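Local coordinates for tubulin-like protein CetZ (Methanosaeta thermophila, PDB 3ZID), which binds and probably hydrolyses GTP as a tubulin/FtsZ-family cytoskeletal GTPase and is thought to help control archaeal cell shape, at residues R15-V20 with F107-V112; L179-G184 with Y190-T195. One frame throughout, in Å; residues are numbered along the deposited sequence.

In the fold
Contact 1 lies deep in the GTPase domain, where helix 10-30 packs on strand 105-111 of the parallel sheet; contact 2 is partly buried and joins the loop after helix 176-179 to helix 186-210. Their centres are about 14 Å apart, and helices 10-30 and 186-210 meet directly: Arg15 and Ile16 pack against Asn194. Both also touch GDP, contact 1 at the ribose, the O5' link and the N7/O6 edge of the guanine, contact 2 over its face, along its N1 side and at the ribose O2'. Chemistry follows depth: contact 1 is apolar packing with methionine sulfur, whereas contact 2 has a buried aliphatic pair and stacked arginines with an exposed phenylalanine toward the surface.

Contact 1 of 2, residues R15-V20 with F107-V112; sequences RILDAV and FVMTSV. With GDP (guanosine-5'-diphosphate), chain C.
Met109 turns its CG anti to its own carbonyl carbon (chi1 -47°) and then bends at chi3 (-59°), which carries SD and CE from strand 105-111 across to helix 10-30, where Ile16 and Leu17 receive them. The methyl end does most of the touching: CE sits 3.6 Å from Leu17 CB and equally close to Leu17 CD1, the two side chains crossing at about a right angle. One step earlier, Ile16 points toward the strand, and its CG2 branch meets Met109 SD at 3.9 Å. No hydrogen bond links the segments; this is helix-on-sheet packing in the Rossmann-like GTPase domain, with Met6 of strand 3-9 and Ile140 of strand 136-143 flanking Met109.

Ser111, at the end of the strand, and Arg15, in the first turns of the helix, reach the nucleotide. Ser111 donates from OG to GDP O5' at 2.7 Å, while its CB lies 3.1 Å from GDP O4', so this residue fits against both the ribose and its link to the phosphates. Arg15 runs extended from CG to NE along the N7/O6 edge of the guanine: CD passes 3.0 Å from GDP O6, and NH1 comes within 3.1 Å of GDP N7, with the base lying at the edge of the guanidinium. Cut back to CB, as with an alanine here, the side chain would probably leave N7 without its cationic neighbour and open a gap where CD passes O6. Arg15 and Ser111 are both established GTP-binding residues. The chemistry thus divides by position: an apolar interior fills the space between helix and strand, while a hydroxyl and a positive charge nearby face the nucleotide, the charge probably favouring the electron-rich N7 and O6 edge of guanine.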
# COMPACT_ATOMS: atom_id res chain seq x y z
N ARG A 15 -10.10 5.55 -3.48
CA ARG A 15 -11.01 4.42 -3.55
C ARG A 15 -10.80 3.45 -2.40
O ARG A 15 -11.74 2.85 -1.90
CB ARG A 15 -10.91 3.72 -4.90
CG ARG A 15 -11.62 4.44 -6.05
CD ARG A 15 -11.25 3.72 -7.33
NE ARG A 15 -11.79 4.31 -8.54
CZ ARG A 15 -11.24 4.13 -9.74
NH1 ARG A 15 -10.14 3.39 -9.85
NH2 ARG A 15 -11.79 4.69 -10.80
N ILE A 16 -9.56 3.30 -1.96
CA ILE A 16 -9.31 2.45 -0.80
C ILE A 16 -9.91 3.09 0.46
O ILE A 16 -10.53 2.41 1.25
CB ILE A 16 -7.82 2.18 -0.60
CG1 ILE A 16 -7.33 1.27 -1.72
CG2 ILE A 16 -7.58 1.49 0.75
CD1 ILE A 16 -5.80 1.14 -1.77
N LEU A 17 -9.74 4.39 0.60
CA LEU A 17 -10.31 5.09 1.73
C LEU A 17 -11.83 4.95 1.77
O LEU A 17 -12.43 4.76 2.84
CB LEU A 17 -9.92 6.56 1.69
CG LEU A 17 -10.36 7.31 2.95
CD1 LEU A 17 -9.85 6.57 4.19
CD2 LEU A 17 -9.79 8.68 2.95
N ASP A 18 -12.45 5.05 0.60
CA ASP A 18 -13.90 4.88 0.46
C ASP A 18 -14.34 3.48 0.90
O ASP A 18 -15.34 3.34 1.61
CB ASP A 18 -14.33 5.15 -0.97
CG ASP A 18 -15.74 5.69 -1.08
OD1 ASP A 18 -16.15 6.48 -0.19
OD2 ASP A 18 -16.44 5.33 -2.04
N ALA A 19 -13.58 2.45 0.52
CA ALA A 19 -13.87 1.08 0.98
C ALA A 19 -13.74 0.97 2.49
O ALA A 19 -14.47 0.21 3.11
CB ALA A 19 -12.97 0.04 0.31
N VAL A 20 -12.78 1.70 3.06
CA VAL A 20 -12.61 1.74 4.52
C VAL A 20 -13.85 2.34 5.18
O VAL A 20 -14.39 1.78 6.13
CB VAL A 20 -11.34 2.51 4.93
CG1 VAL A 20 -11.39 2.86 6.42
CG2 VAL A 20 -10.09 1.68 4.61
N PHE A 107 -2.19 6.51 8.53
CA PHE A 107 -2.06 5.73 7.31
C PHE A 107 -2.11 6.62 6.11
O PHE A 107 -3.03 7.42 5.97
CB PHE A 107 -3.14 4.65 7.23
CG PHE A 107 -3.01 3.58 8.29
CD1 PHE A 107 -2.02 2.61 8.20
CD2 PHE A 107 -3.85 3.57 9.39
CE1 PHE A 107 -1.89 1.60 9.18
CE2 PHE A 107 -3.75 2.57 10.37
CZ PHE A 107 -2.75 1.59 10.28
N VAL A 108 -1.10 6.50 5.24
CA VAL A 108 -1.07 7.22 3.97
C VAL A 108 -1.20 6.22 2.83
O VAL A 108 -0.29 5.43 2.56
CB VAL A 108 0.21 8.06 3.80
CG1 VAL A 108 0.16 8.83 2.49
CG2 VAL A 108 0.34 9.04 4.97
N MET A 109 -2.35 6.25 2.19
CA MET A 109 -2.71 5.25 1.21
C MET A 109 -2.68 5.83 -0.19
O MET A 109 -3.32 6.83 -0.47
CB MET A 109 -4.09 4.72 1.53
CG MET A 109 -4.22 4.39 3.01
SD MET A 109 -5.88 3.83 3.37
CE MET A 109 -6.80 5.26 2.85
N THR A 110 -1.92 5.16 -1.05
CA THR A 110 -1.72 5.60 -2.41
C THR A 110 -1.22 4.46 -3.29
O THR A 110 -0.63 3.49 -2.79
CB THR A 110 -0.68 6.77 -2.45
OG1 THR A 110 -0.45 7.14 -3.81
CG2 THR A 110 0.65 6.33 -1.87
N SER A 111 -1.42 4.58 -4.60
CA SER A 111 -0.64 3.78 -5.54
C SER A 111 0.72 4.45 -5.74
O SER A 111 0.88 5.65 -5.51
CB SER A 111 -1.34 3.64 -6.90
OG SER A 111 -1.33 4.86 -7.62
N VAL A 112 1.71 3.67 -6.15
CA VAL A 112 3.02 4.22 -6.38
C VAL A 112 3.20 4.61 -7.84
O VAL A 112 4.21 5.21 -8.17
CB VAL A 112 4.13 3.25 -5.95
CG1 VAL A 112 3.98 2.92 -4.48
CG2 VAL A 112 4.09 1.98 -6.78
PB GDP C . -3.18 9.16 -9.43
O1B GDP C . -2.41 9.03 -8.12
O2B GDP C . -4.61 9.57 -9.15
O3B GDP C . -2.48 10.20 -10.28
O3A GDP C . -3.11 7.77 -10.22
PA GDP C . -3.77 6.41 -9.68
O1A GDP C . -4.97 6.04 -10.47
O2A GDP C . -4.04 6.43 -8.19
O5' GDP C . -2.55 5.42 -9.94
C5' GDP C . -2.67 4.43 -10.95
C4' GDP C . -2.22 3.10 -10.36
O4' GDP C . -3.14 2.75 -9.32
C3' GDP C . -2.31 2.04 -11.42
O3' GDP C . -1.36 1.04 -11.07
C2' GDP C . -3.72 1.53 -11.24
O2' GDP C . -3.79 0.18 -11.68
C1' GDP C . -3.90 1.61 -9.74
N9 GDP C . -5.26 1.87 -9.29
C8 GDP C . -6.08 2.87 -9.67
N7 GDP C . -7.24 2.82 -8.98
C5 GDP C . -7.16 1.77 -8.14
C6 GDP C . -8.02 1.17 -7.12
O6 GDP C . -9.15 1.62 -6.91
N1 GDP C . -7.56 0.11 -6.46
C2 GDP C . -6.34 -0.41 -6.69
N2 GDP C . -5.97 -1.49 -5.97
N3 GDP C . -5.48 0.08 -7.61
C4 GDP C . -5.84 1.16 -8.34

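Contact 2 of 2, residues L179-G184 with Y190-T195; sequences LKRFSG and YDRINT. With GDP (guanosine-5'-diphosphate), chain C.
The guanidinium of Arg181 lies flat on that of Arg192, centres 4.0 Å apart and planes 30° from parallel, with Leu179 O at the edge of the Arg192 group. The stack brings like charges together, probably unfavourably: Arg181 NH1 and Arg192 NH2 are two donors 3.1 Å apart, and Arg181 is poorly ordered. Arg192 belongs to helix 186-210, which carries guanine-binding residues in the tubulin/FtsZ fold. It sends its CG anti to the backbone N (chi1 -176°) and stays extended to NE, which takes its tip across to Arg181. Apolar contacts join the loop after helix 176-179 to this helix: the Phe182 ring meets Arg192 CB edge-on, CE2 at 3.9 Å, and on the buried side Leu179 CB packs on Ile193 CG1 at 3.6 Å.

Tyr190 and Asn194 of the same helix turn to GDP. Tyr190 lays one ring face over the guanine, with GDP C5 3.5 Å above the ring centre, and its OH donates to GDP O2' at 2.7 Å. Asn194 ND2 gives a nearly straight bond to GDP O6 (171°), and its OD1 accepts from GDP N1 at 2.6 Å and, weakly, from GDP N2; Ile193 CG2 lies 3.3 Å from that N2.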
# COMPACT_ATOMS: atom_id res chain seq x y z
N LEU A 179 -2.89 -9.83 -6.85
CA LEU A 179 -4.26 -9.83 -6.37
C LEU A 179 -5.26 -9.73 -7.51
O LEU A 179 -6.46 -9.95 -7.32
CB LEU A 179 -4.48 -8.69 -5.36
CG LEU A 179 -3.63 -8.75 -4.09
CD1 LEU A 179 -3.92 -7.56 -3.17
CD2 LEU A 179 -3.85 -10.06 -3.33
N LYS A 180 -4.75 -9.45 -8.71
CA LYS A 180 -5.53 -9.29 -9.94
C LYS A 180 -6.52 -10.43 -10.17
O LYS A 180 -6.14 -11.61 -10.13
CB LYS A 180 -4.60 -9.23 -11.14
CG LYS A 180 -5.28 -8.94 -12.48
CD LYS A 180 -4.27 -9.03 -13.61
CE LYS A 180 -3.87 -10.51 -13.83
NZ LYS A 180 -2.97 -10.76 -15.00
N ARG A 181 -7.78 -10.06 -10.39
CA ARG A 181 -8.87 -10.99 -10.63
C ARG A 181 -9.83 -10.33 -11.60
O ARG A 181 -9.73 -9.13 -11.84
CB ARG A 181 -9.62 -11.38 -9.35
CG ARG A 181 -8.77 -11.96 -8.25
CD ARG A 181 -8.14 -13.26 -8.68
NE ARG A 181 -6.86 -13.48 -8.02
CZ ARG A 181 -6.74 -14.08 -6.85
NH1 ARG A 181 -7.82 -14.53 -6.22
NH2 ARG A 181 -5.54 -14.25 -6.30
N PHE A 182 -10.73 -11.12 -12.17
CA PHE A 182 -11.76 -10.64 -13.09
C PHE A 182 -11.23 -10.18 -14.44
O PHE A 182 -11.84 -9.33 -15.08
CB PHE A 182 -12.62 -9.54 -12.46
CG PHE A 182 -13.18 -9.91 -11.12
CD1 PHE A 182 -14.18 -10.86 -11.02
CD2 PHE A 182 -12.70 -9.32 -9.97
CE1 PHE A 182 -14.70 -11.21 -9.79
CE2 PHE A 182 -13.22 -9.66 -8.73
CZ PHE A 182 -14.22 -10.61 -8.64
N SER A 183 -10.10 -10.74 -14.86
CA SER A 183 -9.67 -10.63 -16.26
C SER A 183 -9.59 -9.17 -16.74
O SER A 183 -8.76 -8.40 -16.27
CB SER A 183 -10.61 -11.46 -17.14
OG SER A 183 -10.35 -11.28 -18.53
N GLY A 184 -10.48 -8.80 -17.67
CA GLY A 184 -10.52 -7.45 -18.20
C GLY A 184 -11.42 -6.48 -17.45
O GLY A 184 -11.43 -5.28 -17.75
N TYR A 190 -10.30 -3.86 -8.98
CA TYR A 190 -10.07 -2.81 -8.01
C TYR A 190 -10.94 -3.01 -6.78
O TYR A 190 -10.45 -2.90 -5.67
CB TYR A 190 -10.35 -1.43 -8.59
CG TYR A 190 -9.31 -0.96 -9.58
CD1 TYR A 190 -8.03 -1.48 -9.58
CD2 TYR A 190 -9.60 0.04 -10.49
CE1 TYR A 190 -7.08 -1.04 -10.47
CE2 TYR A 190 -8.65 0.50 -11.39
CZ TYR A 190 -7.39 -0.05 -11.37
OH TYR A 190 -6.43 0.38 -12.26
N ASP A 191 -12.22 -3.28 -6.99
CA ASP A 191 -13.13 -3.49 -5.87
C ASP A 191 -12.69 -4.65 -4.98
O ASP A 191 -12.69 -4.53 -3.76
CB ASP A 191 -14.57 -3.69 -6.34
CG ASP A 191 -15.16 -2.43 -6.94
OD1 ASP A 191 -14.58 -1.34 -6.76
OD2 ASP A 191 -16.22 -2.53 -7.60
N ARG A 192 -12.29 -5.77 -5.59
CA ARG A 192 -11.82 -6.88 -4.77
C ARG A 192 -10.61 -6.48 -3.96
O ARG A 192 -10.55 -6.70 -2.76
CB ARG A 192 -11.49 -8.10 -5.62
CG ARG A 192 -11.09 -9.33 -4.78
CD ARG A 192 -10.72 -10.52 -5.66
NE ARG A 192 -10.55 -11.75 -4.88
CZ ARG A 192 -9.38 -12.23 -4.47
NH1 ARG A 192 -8.25 -11.61 -4.78
NH2 ARG A 192 -9.33 -13.36 -3.76
N ILE A 193 -9.62 -5.89 -4.62
CA ILE A 193 -8.40 -5.50 -3.95
C ILE A 193 -8.68 -4.49 -2.84
O ILE A 193 -8.23 -4.68 -1.71
CB ILE A 193 -7.38 -4.92 -4.92
CG1 ILE A 193 -6.89 -6.02 -5.89
CG2 ILE A 193 -6.22 -4.29 -4.16
CD1 ILE A 193 -6.17 -5.51 -7.12
N ASN A 194 -9.42 -3.43 -3.18
CA ASN A 194 -9.70 -2.36 -2.24
C ASN A 194 -10.45 -2.91 -1.02
O ASN A 194 -10.18 -2.52 0.12
CB ASN A 194 -10.54 -1.24 -2.90
CG ASN A 194 -9.82 -0.54 -4.03
OD1 ASN A 194 -8.64 -0.76 -4.29
ND2 ASN A 194 -10.56 0.30 -4.75
N THR A 195 -11.37 -3.83 -1.26
CA THR A 195 -12.12 -4.45 -0.16
C THR A 195 -11.19 -5.23 0.77
O THR A 195 -11.34 -5.16 1.98
CB THR A 195 -13.25 -5.35 -0.69
OG1 THR A 195 -14.23 -4.54 -1.33
CG2 THR A 195 -13.93 -6.18 0.44
PB GDP C . -3.18 9.16 -9.43
O1B GDP C . -2.41 9.03 -8.12
O2B GDP C . -4.61 9.57 -9.15
O3B GDP C . -2.48 10.20 -10.28
O3A GDP C . -3.11 7.77 -10.22
PA GDP C . -3.77 6.41 -9.68
O1A GDP C . -4.97 6.04 -10.47
O2A GDP C . -4.04 6.43 -8.19
O5' GDP C . -2.55 5.42 -9.94
C5' GDP C . -2.67 4.43 -10.95
C4' GDP C . -2.22 3.10 -10.36
O4' GDP C . -3.14 2.75 -9.32
C3' GDP C . -2.31 2.04 -11.42
O3' GDP C . -1.36 1.04 -11.07
C2' GDP C . -3.72 1.53 -11.24
O2' GDP C . -3.79 0.18 -11.68
C1' GDP C . -3.90 1.61 -9.74
N9 GDP C . -5.26 1.87 -9.29
C8 GDP C . -6.08 2.87 -9.67
N7 GDP C . -7.24 2.82 -8.98
C5 GDP C . -7.16 1.77 -8.14
C6 GDP C . -8.02 1.17 -7.12
O6 GDP C . -9.15 1.62 -6.91
N1 GDP C . -7.56 0.11 -6.46
C2 GDP C . -6.34 -0.41 -6.69
N2 GDP C . -5.97 -1.49 -5.97
N3 GDP C . -5.48 0.08 -7.61
C4 GDP C . -5.84 1.16 -8.34